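Local coordinates for uncharacterized protein YPL067C (Saccharomyces cerevisiae, PDB 5KCI) that is of unknown function, but is possibly connected with the histidine triad and amyloid toxicity, at residues F173-E176 with Q182-T185. Sequence-based numbering, arbitrary orientation.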
loop_
_atom_site.group_PDB
_atom_site.type_symbol
_atom_site.label_atom_id
_atom_site.label_comp_id
_atom_site.label_asym_id
_atom_site.label_seq_id
_atom_site.Cartn_x
_atom_site.Cartn_y
_atom_site.Cartn_z
ATOM N N PHE A 173 -7.208 -13.466 1.477
ATOM C CA PHE A 173 -8.449 -14.071 1.945
ATOM C C PHE A 173 -8.614 -15.370 1.157
ATOM O O PHE A 173 -9.200 -15.362 0.075
ATOM C CB PHE A 173 -9.643 -13.144 1.714
ATOM C CG PHE A 173 -9.560 -11.819 2.421
ATOM C CD1 PHE A 173 -8.985 -10.731 1.804
ATOM C CD2 PHE A 173 -10.104 -11.648 3.665
ATOM C CE1 PHE A 173 -8.958 -9.522 2.423
ATOM C CE2 PHE A 173 -10.077 -10.447 4.290
ATOM C CZ PHE A 173 -9.475 -9.364 3.668
ATOM N N PRO A 174 -8.094 -16.498 1.641
ATOM C CA PRO A 174 -8.223 -17.750 0.874
ATOM C C PRO A 174 -9.680 -18.085 0.562
ATOM O O PRO A 174 -10.583 -17.822 1.351
ATOM C CB PRO A 174 -7.590 -18.803 1.791
ATOM C CG PRO A 174 -6.682 -18.000 2.722
ATOM C CD PRO A 174 -7.439 -16.709 2.933
ATOM N N ARG A 175 -9.891 -18.632 -0.627
ATOM C CA ARG A 175 -11.251 -18.930 -1.082
ATOM C C ARG A 175 -11.923 -19.975 -0.190
ATOM O O ARG A 175 -13.159 -20.009 -0.084
ATOM C CB ARG A 175 -11.198 -19.376 -2.541
ATOM C CG ARG A 175 -11.041 -18.227 -3.537
ATOM C CD ARG A 175 -12.329 -17.428 -3.692
ATOM N NE ARG A 175 -12.231 -16.429 -4.757
ATOM C CZ ARG A 175 -12.124 -15.113 -4.572
ATOM N NH1 ARG A 175 -12.114 -14.580 -3.351
ATOM N NH2 ARG A 175 -12.035 -14.315 -5.627
ATOM N N GLU A 176 -11.150 -20.851 0.439
ATOM C CA GLU A 176 -11.759 -21.842 1.317
ATOM C C GLU A 176 -12.091 -21.265 2.688
ATOM O O GLU A 176 -12.690 -21.968 3.506
ATOM C CB GLU A 176 -10.866 -23.094 1.434
ATOM C CG GLU A 176 -9.602 -22.955 2.273
ATOM C CD GLU A 176 -8.435 -22.258 1.552
ATOM O OE1 GLU A 176 -8.625 -21.741 0.420
ATOM O OE2 GLU A 176 -7.318 -22.258 2.134
ATOM N N GLN A 182 -17.761 -12.024 1.215
ATOM C CA GLN A 182 -17.189 -11.698 2.520
ATOM C C GLN A 182 -15.910 -10.879 2.375
ATOM O O GLN A 182 -15.618 -10.020 3.219
ATOM C CB GLN A 182 -16.878 -12.961 3.321
ATOM C CG GLN A 182 -18.116 -13.738 3.779
ATOM C CD GLN A 182 -17.756 -15.085 4.389
ATOM O OE1 GLN A 182 -16.919 -15.811 3.859
ATOM N NE2 GLN A 182 -18.401 -15.425 5.504
ATOM N N VAL A 183 -15.115 -11.154 1.338
ATOM C CA VAL A 183 -13.924 -10.329 1.109
ATOM C C VAL A 183 -14.341 -8.903 0.800
ATOM O O VAL A 183 -13.755 -7.932 1.314
ATOM C CB VAL A 183 -13.069 -10.907 -0.034
ATOM C CG1 VAL A 183 -11.850 -10.022 -0.311
ATOM C CG2 VAL A 183 -12.655 -12.319 0.276
ATOM N N LYS A 184 -15.327 -8.751 -0.097
ATOM C CA LYS A 184 -15.796 -7.410 -0.429
ATOM C C LYS A 184 -16.231 -6.683 0.831
ATOM O O LYS A 184 -15.838 -5.534 1.066
ATOM C CB LYS A 184 -16.941 -7.464 -1.443
ATOM C CG LYS A 184 -17.453 -6.077 -1.840
ATOM C CD LYS A 184 -18.235 -6.099 -3.143
ATOM C CE LYS A 184 -18.522 -4.692 -3.647
ATOM N NZ LYS A 184 -19.283 -3.877 -2.662
ATOM N N THR A 185 -17.021 -7.362 1.670
ATOM C CA THR A 185 -17.508 -6.765 2.909
ATOM C C THR A 185 -16.361 -6.299 3.786
ATOM O O THR A 185 -16.341 -5.149 4.244
ATOM C CB THR A 185 -18.385 -7.779 3.661
ATOM O OG1 THR A 185 -19.580 -8.001 2.919
ATOM C CG2 THR A 185 -18.750 -7.291 5.065
#
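Phe173 and Val183 form the apolar centre of a strand-loop-helix connection, in which the chain leaves strand 165-172, the third in order across a four-stranded antiparallel sheet, and turns back into helix 180-193. Both methyls of Val183 are engaged. CG2 meets the root of the phenylalanine, 3.4 Å from Phe173 CB and 3.8 Å from Phe173 CG, while CG1 approaches the ring obliquely, 3.6 Å from Phe173 CD1. The valine torsion accounts for this: CG1 stands anti to the backbone N (chi1 178°) and CG2 anti to the carbonyl carbon, which puts CG2 at the CB-CG junction of Phe173 and CG1 further along, by CD1. Arg175 adds a looser contact: its CB points away from the helix, yet the long side chain returns, bringing the guanidinium edge-on to the valine, with NH1 of Arg175 4.3 Å from Val183 CG2. Phe173 has CG anti to its own carbonyl carbon (chi1 -61°), directing the ring along the helix, where it also touches Thr186 and Val187. Tyr178, from the intervening loop, sets its ring edge-to-face with that of Phe173 and also packs on Val183; Val103 of the neighbouring strand 102-109 touches both residues from the sheet. Were Phe173 an alanine, Val183 CG1 would probably lose the ring it packs on, and Tyr178 its edge-to-face partner. The backbone of Phe173 hydrogen-bonds to Gly101, just before strand 102-109, and further round its ring CE1 still lies 4.0 Å from Val183 CG1.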